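Local structure of putative molybdenum carrier protein (Syntrophus aciditrophicus SB, 3IMK) at residues A[77-83]-A[103-109]; A[16-20]-A[134-140]; A[67-72]-A[95-101]; A[32-36]-A[52-56]. The protein is of unknown function but, as a putative molybdenum carrier of the SLOG clan, may bind a molybdenum-containing anion or a nucleotide-like ligand. All coordinates share one frame; numbering follows the deposited sequence. Where two conformers were deposited one is given.

Contact 1: residues A[77-83]-A[103-109]; sequences TLIISHG and CLHIDLD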
# COMPACT_ATOMS: atom_id res chain seq x y z
N THR A 77 -5.70 1.70 5.00
CA THR A 77 -5.09 1.74 3.67
C THR A 77 -4.45 3.10 3.40
O THR A 77 -5.09 4.16 3.51
CB THR A 77 -6.16 1.41 2.58
OG1 THR A 77 -6.63 0.06 2.73
CG2 THR A 77 -5.59 1.55 1.18
N LEU A 78 -3.17 3.03 3.06
CA LEU A 78 -2.38 4.17 2.65
C LEU A 78 -2.30 4.11 1.12
O LEU A 78 -1.86 3.09 0.59
CB LEU A 78 -0.97 4.09 3.23
CG LEU A 78 0.08 5.08 2.71
CD1 LEU A 78 -0.34 6.55 3.00
CD2 LEU A 78 1.43 4.80 3.37
N ILE A 79 -2.72 5.17 0.41
CA ILE A 79 -2.69 5.23 -1.06
C ILE A 79 -1.67 6.31 -1.44
O ILE A 79 -1.77 7.44 -1.00
CB ILE A 79 -4.07 5.55 -1.71
CG1 ILE A 79 -5.16 4.64 -1.12
CG2 ILE A 79 -3.95 5.37 -3.22
CD1 ILE A 79 -6.59 4.93 -1.57
N ILE A 80 -0.67 5.96 -2.24
CA ILE A 80 0.39 6.87 -2.65
C ILE A 80 0.30 7.09 -4.17
O ILE A 80 0.27 6.14 -4.92
CB ILE A 80 1.76 6.28 -2.26
CG1 ILE A 80 1.79 5.86 -0.79
CG2 ILE A 80 2.87 7.31 -2.59
CD1 ILE A 80 2.98 4.93 -0.40
N SER A 81 0.33 8.36 -4.61
CA SER A 81 0.29 8.71 -6.01
C SER A 81 1.04 9.99 -6.28
O SER A 81 1.46 10.69 -5.35
CB SER A 81 -1.16 8.92 -6.47
OG SER A 81 -1.68 10.12 -5.96
N HIS A 82 1.17 10.27 -7.57
CA HIS A 82 1.45 11.62 -8.08
C HIS A 82 0.24 12.08 -8.83
O HIS A 82 -0.07 11.55 -9.90
CB HIS A 82 2.69 11.65 -8.98
CG HIS A 82 3.96 11.27 -8.28
ND1 HIS A 82 4.59 10.06 -8.50
CD2 HIS A 82 4.72 11.93 -7.37
CE1 HIS A 82 5.70 10.01 -7.78
NE2 HIS A 82 5.79 11.12 -7.06
N GLY A 83 -0.52 12.99 -8.22
CA GLY A 83 -1.74 13.50 -8.82
C GLY A 83 -3.00 12.83 -8.27
O GLY A 83 -2.96 11.91 -7.44
N CYS A 103 -8.35 5.55 5.80
CA CYS A 103 -7.72 5.70 4.50
C CYS A 103 -7.03 7.07 4.43
O CYS A 103 -7.62 8.08 4.78
CB CYS A 103 -8.77 5.49 3.41
SG CYS A 103 -8.07 5.53 1.71
N LEU A 104 -5.77 7.07 4.03
CA LEU A 104 -5.01 8.27 3.81
C LEU A 104 -4.45 8.22 2.43
O LEU A 104 -3.70 7.30 2.10
CB LEU A 104 -3.89 8.37 4.86
CG LEU A 104 -2.92 9.55 4.72
CD1 LEU A 104 -3.64 10.90 4.77
CD2 LEU A 104 -1.81 9.50 5.80
N HIS A 105 -4.73 9.22 1.62
CA HIS A 105 -4.14 9.39 0.31
C HIS A 105 -3.05 10.48 0.40
O HIS A 105 -3.37 11.62 0.72
CB HIS A 105 -5.20 9.85 -0.72
CG HIS A 105 -4.60 10.25 -2.05
ND1 HIS A 105 -5.17 11.19 -2.89
CD2 HIS A 105 -3.49 9.79 -2.68
CE1 HIS A 105 -4.40 11.32 -3.96
NE2 HIS A 105 -3.39 10.47 -3.87
N ILE A 106 -1.82 10.08 0.11
CA ILE A 106 -0.68 10.97 -0.04
C ILE A 106 -0.46 11.22 -1.53
O ILE A 106 -0.12 10.30 -2.27
CB ILE A 106 0.58 10.40 0.61
CG1 ILE A 106 0.40 10.28 2.11
CG2 ILE A 106 1.84 11.22 0.27
CD1 ILE A 106 0.10 11.63 2.88
N ASP A 107 -0.59 12.48 -1.95
CA ASP A 107 -0.33 12.92 -3.31
C ASP A 107 1.05 13.61 -3.27
O ASP A 107 1.19 14.73 -2.80
CB ASP A 107 -1.44 13.86 -3.80
CG ASP A 107 -1.21 14.36 -5.21
OD1 ASP A 107 -0.10 14.18 -5.78
OD2 ASP A 107 -2.16 14.91 -5.80
N LEU A 108 2.06 12.91 -3.77
CA LEU A 108 3.44 13.37 -3.72
C LEU A 108 3.73 14.44 -4.76
O LEU A 108 4.87 14.89 -4.82
CB LEU A 108 4.41 12.18 -3.81
CG LEU A 108 4.45 11.29 -2.58
CD1 LEU A 108 5.38 10.10 -2.81
CD2 LEU A 108 4.84 12.02 -1.31
N ASP A 109 2.72 14.89 -5.50
CA ASP A 109 2.84 16.18 -6.21
C ASP A 109 2.43 17.38 -5.35
O ASP A 109 2.69 18.53 -5.74
CB ASP A 109 2.01 16.21 -7.50
CG ASP A 109 2.61 15.40 -8.63
OD1 ASP A 109 3.77 14.92 -8.54
OD2 ASP A 109 1.91 15.24 -9.66
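Ser-81 OG accepts from His-105 NE2 at 2.7 Å, the hydroxyl lying in the plane of the imidazole, and donates to Gly-83 O, also at 2.7 Å. The ring gets there because CG of His-105 is anti to the backbone N (chi1 171°), and its CD2 edge comes against Ile-79 O. Asp-107 OD1 is gripped twice, by Gly-83 N at 2.7 Å and by Asp-109 N at 2.9 Å, from opposite faces of the carboxylate; the second bond makes an Asx turn. A parallel ladder of five backbone bonds runs from Leu-104 N to Thr-77 O through to Leu-108 N to Ser-81 O. Cys-103 SG packs at 3.6 Å against Ile-79 CD1 on the face covered by helix 87-98. On the other face Leu-78 CD1 meets Ile-106 CG1 at 3.9 Å and Ile-80 CG2 meets Leu-108 CD1 at 3.8 Å, under helices 113-126 and 145-157. The His-82 ring rests obliquely near Leu-108 CB, its ND1 bonded to Asp-142. The pair of strands, joined by helix 87-98, is a beta-alpha-beta unit of a Rossmann-like sheet. With both roles of the Ser-81 hydroxyl used, the turn after strand 76-81 is tied to the edge strand by side chains as well as backbone.

Contact 2: residues A[16-20]-A[134-140]; sequences QTGAD and IAGPRAG. With GOL (glycerol), chain B.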
# COMPACT_ATOMS: atom_id res chain seq x y z
N GLN A 16 0.98 -5.67 -7.26
CA GLN A 16 1.16 -5.01 -8.58
C GLN A 16 2.56 -4.38 -8.62
O GLN A 16 3.15 -4.07 -7.59
CB GLN A 16 0.08 -3.93 -8.77
CG GLN A 16 -0.01 -3.20 -10.09
CD GLN A 16 -0.18 -4.16 -11.27
OE1 GLN A 16 0.78 -4.84 -11.65
NE2 GLN A 16 -1.40 -4.26 -11.84
N THR A 17 3.05 -4.08 -9.82
CA THR A 17 4.23 -3.23 -9.92
C THR A 17 3.88 -1.85 -9.36
O THR A 17 2.73 -1.48 -9.13
CB THR A 17 4.64 -3.04 -11.40
OG1 THR A 17 3.56 -2.40 -12.05
CG2 THR A 17 4.93 -4.41 -12.07
N GLY A 18 4.92 -1.04 -9.13
CA GLY A 18 4.70 0.29 -8.61
C GLY A 18 4.59 0.38 -7.10
O GLY A 18 5.39 -0.20 -6.40
N ALA A 19 3.56 1.04 -6.61
CA ALA A 19 3.39 1.20 -5.17
C ALA A 19 3.30 -0.14 -4.42
O ALA A 19 3.94 -0.31 -3.37
CB ALA A 19 2.11 2.05 -4.86
N ASP A 20 2.48 -1.07 -4.93
CA ASP A 20 2.30 -2.35 -4.21
C ASP A 20 3.67 -3.04 -4.00
O ASP A 20 3.93 -3.68 -2.95
CB ASP A 20 1.42 -3.32 -5.00
CG ASP A 20 -0.06 -3.06 -4.96
OD1 ASP A 20 -0.54 -2.11 -4.33
OD2 ASP A 20 -0.75 -3.90 -5.62
N ILE A 134 -0.98 -0.98 1.60
CA ILE A 134 -0.37 0.11 0.85
C ILE A 134 -0.72 -0.14 -0.60
O ILE A 134 -0.51 -1.23 -1.16
CB ILE A 134 1.15 0.20 1.06
CG1 ILE A 134 1.42 0.36 2.55
CG2 ILE A 134 1.72 1.37 0.20
CD1 ILE A 134 2.92 0.42 2.93
N ALA A 135 -1.25 0.90 -1.26
CA ALA A 135 -1.75 0.85 -2.62
C ALA A 135 -1.30 2.04 -3.41
O ALA A 135 -0.93 3.08 -2.89
CB ALA A 135 -3.31 0.79 -2.58
N GLY A 136 -1.42 1.93 -4.73
CA GLY A 136 -1.13 3.03 -5.63
C GLY A 136 -0.94 2.54 -7.05
O GLY A 136 -1.12 1.34 -7.35
N PRO A 137 -0.64 3.47 -7.96
CA PRO A 137 -0.59 3.09 -9.40
C PRO A 137 0.50 2.06 -9.76
O PRO A 137 1.52 1.90 -9.05
CB PRO A 137 -0.28 4.39 -10.13
CG PRO A 137 -0.59 5.46 -9.15
CD PRO A 137 -0.50 4.92 -7.75
N ARG A 138 0.25 1.32 -10.84
CA ARG A 138 1.24 0.41 -11.40
C ARG A 138 2.37 1.21 -12.03
O ARG A 138 2.20 2.38 -12.43
CB ARG A 138 0.58 -0.53 -12.40
CG ARG A 138 0.06 0.17 -13.69
CD ARG A 138 -0.68 -0.84 -14.52
NE ARG A 138 -1.57 -0.27 -15.55
CZ ARG A 138 -1.20 0.09 -16.76
NH1 ARG A 138 0.03 -0.06 -17.17
NH2 ARG A 138 -2.11 0.57 -17.60
N ALA A 139 3.52 0.57 -12.17
CA ALA A 139 4.70 1.25 -12.72
C ALA A 139 4.49 1.75 -14.13
O ALA A 139 5.05 2.79 -14.52
CB ALA A 139 5.93 0.32 -12.66
N GLY A 140 3.75 1.01 -14.93
CA GLY A 140 3.45 1.48 -16.28
C GLY A 140 2.66 2.77 -16.36
O GLY A 140 2.65 3.44 -17.43
C1 GOL B . -4.46 -0.12 -6.69
O1 GOL B . -3.67 0.23 -7.80
C2 GOL B . -3.81 -1.24 -5.87
O2 GOL B . -2.52 -0.82 -5.44
C3 GOL B . -3.69 -2.53 -6.72
O3 GOL B . -3.40 -3.68 -5.91
O HOH W 1 0.76 -0.78 -7.22
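Ala-19 N, in the first turn of helix 19-29, donates to Pro-137 O at 3.3 Å, and Gly-18, its N-cap residue, passes so close to Pro-137 and Ala-139 that any CB there would clash. Thr-17 OG1 takes the N-H of Ala-139 at 3.0 Å and also bonds Glu-45, which pairs with Arg-138 too. The Gln-16 chain, bent at chi2, runs beside that of Arg-138, CG to CB 3.6 Å. Ala-19 CB is pressed against Gly-136 CA at 3.5 Å, tighter than usual. Asp-20 turns its carboxylate to a glycerol, probably from the crystallisation liquor: OD1 accepts from O2 at 2.6 Å and OD2 from O3 at 2.7 Å, while Gly-136 N donates to the same O2. OD2 also takes Gln-16 N on its anti lone pair. An alanine at Asp-20 would probably leave Gln-16 N without its acceptor and glycerol O2 and O3 without theirs. A water accepts from Asp-20 N and lies 2.8 Å from both Thr-17 O and Gly-136 O. Through these two loops the N-terminal end of helix 19-29 meets the C-terminal end of strand 131-135, with helix 87-98 touching Pro-137 and helix 145-157 touching Ala-19.

Contact 3: residues A[67-72]-A[95-101]; sequences TEKNVL and FAEQYKK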
# COMPACT_ATOMS: atom_id res chain seq x y z
N THR A 67 -8.12 -6.07 -4.86
CA THR A 67 -8.00 -4.72 -4.25
C THR A 67 -8.98 -4.57 -3.12
O THR A 67 -8.59 -4.13 -2.04
CB THR A 67 -8.22 -3.69 -5.38
OG1 THR A 67 -7.16 -3.87 -6.32
CG2 THR A 67 -8.27 -2.27 -4.87
N GLU A 68 -10.21 -5.01 -3.34
CA GLU A 68 -11.22 -4.94 -2.29
C GLU A 68 -10.80 -5.75 -1.05
O GLU A 68 -10.98 -5.30 0.08
CB GLU A 68 -12.57 -5.46 -2.82
CG GLU A 68 -13.75 -5.39 -1.83
CD GLU A 68 -15.02 -6.00 -2.41
OE1 GLU A 68 -14.96 -6.99 -3.16
OE2 GLU A 68 -16.11 -5.43 -2.14
N LYS A 69 -10.29 -6.96 -1.29
CA LYS A 69 -9.89 -7.90 -0.20
C LYS A 69 -8.76 -7.29 0.65
O LYS A 69 -8.79 -7.41 1.89
CB LYS A 69 -9.48 -9.29 -0.79
CG LYS A 69 -9.30 -10.39 0.29
CD LYS A 69 -10.66 -10.93 0.71
CE LYS A 69 -10.51 -12.05 1.73
NZ LYS A 69 -11.85 -12.64 2.13
N ASN A 70 -7.79 -6.63 0.01
CA ASN A 70 -6.70 -6.01 0.82
C ASN A 70 -7.21 -4.86 1.69
O ASN A 70 -6.75 -4.68 2.81
CB ASN A 70 -5.54 -5.61 -0.06
CG ASN A 70 -4.81 -6.81 -0.62
OD1 ASN A 70 -4.62 -7.80 0.08
ND2 ASN A 70 -4.45 -6.74 -1.91
N VAL A 71 -8.20 -4.11 1.21
CA VAL A 71 -8.84 -3.06 2.03
C VAL A 71 -9.55 -3.68 3.23
O VAL A 71 -9.49 -3.12 4.34
CB VAL A 71 -9.82 -2.18 1.16
CG1 VAL A 71 -10.72 -1.26 2.02
CG2 VAL A 71 -9.05 -1.34 0.13
N LEU A 72 -10.23 -4.79 3.00
CA LEU A 72 -11.03 -5.42 4.05
C LEU A 72 -10.15 -6.15 5.07
O LEU A 72 -10.53 -6.23 6.25
CB LEU A 72 -12.03 -6.39 3.46
CG LEU A 72 -13.23 -5.75 2.81
CD1 LEU A 72 -14.02 -6.76 1.93
CD2 LEU A 72 -14.16 -5.14 3.86
N PHE A 95 -13.49 1.72 -2.00
CA PHE A 95 -13.76 0.57 -1.12
C PHE A 95 -13.50 0.93 0.36
O PHE A 95 -14.28 0.57 1.25
CB PHE A 95 -12.90 -0.65 -1.48
CG PHE A 95 -13.29 -1.36 -2.77
CD1 PHE A 95 -14.60 -1.69 -3.04
CD2 PHE A 95 -12.30 -1.78 -3.66
CE1 PHE A 95 -14.94 -2.39 -4.21
CE2 PHE A 95 -12.64 -2.47 -4.79
CZ PHE A 95 -13.92 -2.76 -5.07
N ALA A 96 -12.39 1.62 0.64
CA ALA A 96 -12.14 2.03 2.01
C ALA A 96 -13.29 2.90 2.58
O ALA A 96 -13.73 2.70 3.72
CB ALA A 96 -10.76 2.73 2.14
N GLU A 97 -13.75 3.86 1.77
CA GLU A 97 -14.89 4.72 2.14
C GLU A 97 -16.16 3.91 2.42
O GLU A 97 -16.87 4.15 3.42
CB GLU A 97 -15.18 5.76 1.04
CG GLU A 97 -14.21 6.96 1.05
CD GLU A 97 -14.23 7.80 -0.26
OE1 GLU A 97 -14.98 7.48 -1.21
OE2 GLU A 97 -13.45 8.78 -0.32
N GLN A 98 -16.45 2.95 1.55
CA GLN A 98 -17.69 2.16 1.66
C GLN A 98 -17.69 1.17 2.85
O GLN A 98 -18.76 0.85 3.40
CB GLN A 98 -18.00 1.42 0.35
CG GLN A 98 -18.24 2.34 -0.87
CD GLN A 98 -19.61 3.01 -0.87
OE1 GLN A 98 -20.63 2.35 -0.76
NE2 GLN A 98 -19.63 4.32 -1.04
N TYR A 99 -16.50 0.69 3.23
CA TYR A 99 -16.35 -0.24 4.34
C TYR A 99 -15.91 0.46 5.63
O TYR A 99 -15.61 -0.20 6.61
CB TYR A 99 -15.38 -1.37 3.95
CG TYR A 99 -15.90 -2.27 2.87
CD1 TYR A 99 -17.09 -2.99 3.08
CD2 TYR A 99 -15.22 -2.43 1.66
CE1 TYR A 99 -17.58 -3.83 2.12
CE2 TYR A 99 -15.72 -3.28 0.67
CZ TYR A 99 -16.90 -3.98 0.92
OH TYR A 99 -17.42 -4.84 -0.03
N LYS A 100 -15.79 1.78 5.60
CA LYS A 100 -15.42 2.58 6.78
C LYS A 100 -14.06 2.21 7.35
O LYS A 100 -13.83 2.19 8.57
CB LYS A 100 -16.52 2.54 7.87
CG LYS A 100 -17.90 2.91 7.33
CD LYS A 100 -17.93 4.27 6.71
N LYS A 101 -13.12 1.94 6.45
CA LYS A 101 -11.74 1.65 6.83
C LYS A 101 -10.96 2.95 6.78
O LYS A 101 -11.10 3.72 5.81
CB LYS A 101 -11.12 0.62 5.88
CG LYS A 101 -11.62 -0.81 6.07
CD LYS A 101 -10.89 -1.46 7.27
CE LYS A 101 -11.28 -2.85 7.53
NZ LYS A 101 -10.68 -3.24 8.80
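The polar link is a single bond: Tyr-99 OH donates to Glu-68 OE2 over 2.6 Å, reaching it on the anti side and 35° out of the carboxylate plane. Two CH-pi contacts flank it. Glu-68 CB stands over one face of the Phe-95 ring, 3.7 Å from the centroid, and the carboxylate beyond it lies stacked on the same ring, their planes 26° apart. Leu-72 CD2 stands likewise over a face of Tyr-99, 3.6 Å from its centroid, with CD1 lying above the CE2 and CZ side. Because the Glu-68 chain is extended, with CG anti to the backbone N (chi1 -177°), it crosses Phe-95 at about a right angle and still brings OE2 to the phenol. With an alanine at Phe-95, Glu-68 would probably lose the surface beneath its CB and carboxylate, freeing the acid to turn away from Tyr-99. Apolar packing fills the inner side: Val-71 CG1 fits against the backbone of Ala-96, 3.6 Å from its CA, and Thr-67 CG2 comes to the edge of Phe-95 at 4.2 Å. Lys-101 runs its CG, CD and CE past Val-71 O, and its NZ is hydrogen-bonded to Ser-74 O. Helix 87-98 ends here in a Schellman motif, Lys-100 having positive phi and Lys-101 N bonding to Ala-96 O. The arrangement is a helix-helix interface on one face of a Rossmann-like parallel sheet; Leu-72, at its exposed edge, and the neighbouring Lys-69 of the same helix also line the pocket holding a polyether, probably picked up from the crystallisation liquor.

Contact 4: residues A[32-36]-A[52-56]; sequences IPYGG and TYQLQ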
# COMPACT_ATOMS: atom_id res chain seq x y z
N ILE A 32 9.88 -6.43 8.28
CA ILE A 32 8.50 -6.27 8.74
C ILE A 32 7.69 -7.39 8.09
O ILE A 32 7.81 -7.59 6.87
CB ILE A 32 7.94 -4.89 8.34
CG1 ILE A 32 8.79 -3.78 8.97
CG2 ILE A 32 6.45 -4.77 8.73
CD1 ILE A 32 8.43 -2.38 8.47
N PRO A 33 6.89 -8.16 8.87
CA PRO A 33 6.03 -9.18 8.26
C PRO A 33 5.19 -8.58 7.14
O PRO A 33 4.79 -7.42 7.22
CB PRO A 33 5.16 -9.64 9.43
CG PRO A 33 6.07 -9.40 10.63
CD PRO A 33 6.70 -8.10 10.35
N TYR A 34 4.91 -9.39 6.13
CA TYR A 34 4.12 -8.91 5.01
C TYR A 34 3.23 -10.01 4.48
O TYR A 34 3.36 -11.20 4.82
CB TYR A 34 5.02 -8.33 3.91
CG TYR A 34 5.74 -9.38 3.15
CD1 TYR A 34 5.16 -9.99 2.04
CD2 TYR A 34 6.99 -9.83 3.54
CE1 TYR A 34 5.83 -11.02 1.36
CE2 TYR A 34 7.65 -10.83 2.89
CZ TYR A 34 7.06 -11.45 1.80
OH TYR A 34 7.70 -12.50 1.12
N GLY A 35 2.28 -9.58 3.62
CA GLY A 35 1.41 -10.48 2.92
C GLY A 35 0.61 -9.71 1.89
O GLY A 35 0.98 -8.61 1.48
N GLY A 36 -0.53 -10.29 1.51
CA GLY A 36 -1.42 -9.62 0.58
C GLY A 36 -2.12 -10.59 -0.33
O GLY A 36 -1.61 -11.67 -0.66
N THR A 52 9.30 -15.52 -4.74
CA THR A 52 9.97 -15.15 -3.51
C THR A 52 9.01 -14.39 -2.57
O THR A 52 9.19 -14.40 -1.35
CB THR A 52 11.20 -14.33 -3.80
OG1 THR A 52 10.88 -13.32 -4.76
CG2 THR A 52 12.31 -15.22 -4.38
N TYR A 53 8.00 -13.73 -3.12
CA TYR A 53 7.01 -13.03 -2.30
C TYR A 53 5.92 -14.00 -1.81
O TYR A 53 5.24 -14.65 -2.62
CB TYR A 53 6.32 -11.93 -3.10
CG TYR A 53 7.24 -10.84 -3.62
CD1 TYR A 53 7.65 -9.79 -2.80
CD2 TYR A 53 7.71 -10.87 -4.93
CE1 TYR A 53 8.51 -8.78 -3.29
CE2 TYR A 53 8.53 -9.88 -5.40
CZ TYR A 53 8.92 -8.83 -4.59
OH TYR A 53 9.75 -7.86 -5.08
N GLN A 54 5.77 -14.08 -0.48
CA GLN A 54 4.79 -14.95 0.14
C GLN A 54 3.44 -14.25 0.16
O GLN A 54 3.23 -13.33 0.98
CB GLN A 54 5.25 -15.37 1.55
CG GLN A 54 6.61 -16.07 1.56
CD GLN A 54 6.62 -17.34 0.71
OE1 GLN A 54 5.90 -18.29 1.00
NE2 GLN A 54 7.43 -17.34 -0.36
N LEU A 55 2.59 -14.58 -0.81
CA LEU A 55 1.28 -13.92 -1.01
C LEU A 55 0.18 -14.93 -1.16
O LEU A 55 0.46 -16.11 -1.35
CB LEU A 55 1.32 -12.97 -2.20
CG LEU A 55 2.46 -11.93 -2.12
CD1 LEU A 55 2.62 -11.24 -3.41
CD2 LEU A 55 2.13 -10.84 -1.08
N GLN A 56 -1.07 -14.47 -1.11
CA GLN A 56 -2.20 -15.40 -1.13
C GLN A 56 -3.07 -15.13 -2.36
O GLN A 56 -3.47 -14.00 -2.62
CB GLN A 56 -3.01 -15.17 0.15
CG GLN A 56 -2.20 -15.40 1.51
CD GLN A 56 -1.09 -14.32 1.92
OE1 GLN A 56 -1.37 -13.13 2.03
NE2 GLN A 56 0.13 -14.80 2.22
O HOH W 2 2.84 -13.61 3.65
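A water between Tyr-34 and Gln-54 is gripped by three groups: it gives its protons to Tyr-34 O and Gln-54 O, 2.7 Å from each, and accepts from the more distant Gln-56 NE2 at 3.3 Å. Gly-36 is held by the same glutamine: its O accepts Gln-56 N at 2.9 Å in a nearly straight bond, and its N donates to Gln-56 OE1 at 3.0 Å. The bend at chi2 (72°) turns the Gln-56 amide back so that OE1 reaches Gly-36 N, the donor tilted from the amide plane. Tyr-34 OH accepts the N-H of Gln-54 at 3.0 Å, almost linear at 173°. Its ring, whose CG lies between the backbone N and the carbonyl carbon (chi1 73°), reaches along the loop, CE1 passing 3.5 Å from Gln-54 O. Strand 34-38 and strand 56-57 are neighbours at the outer end of the parallel sheet, and the Gly-36 to Gln-56 bond is where the edge strand starts, continuing with Gln-56 to Val-38. The other flank of strand 34-38 bonds to Ile-11 and Ser-13. Leu-55 CD2 lies against the side-chain-less backbone of Gly-35, 3.5 Å from its C, and at the edge of the Tyr-34 ring. A CB on Gly-35 would come tight against Gln-56 OE1. Tyr-34 also packs on Ala-27 and Ile-28 of helix 19-29, and Tyr-53 sends its OH to Asp-25 of that helix.

Contacts 1, 2 and 4 all reach the one parallel sheet, and contact 3 packs on it. Contacts 1 and 2 meet directly, strand 76-81 being the neighbour of strand 131-135: Leu-78 O lies 2.9 Å from Ala-135 N. Contact 3 touches contact 1 where Ala-96 CB comes 3.6 Å from Cys-103 CB, and contact 4 where Asn-70 OD1 lies 3.7 Å from Gly-36 CA. Contacts 1 and 4 stand on opposite sides of the chain's centre, their centres about 22 Å apart. One glycerol lies between contacts 2 and 3, perhaps marking a pocket, and a second by Asp-107 of contact 1, both probably from the crystallisation liquor; the polyether sits against Lys-69 and Leu-72.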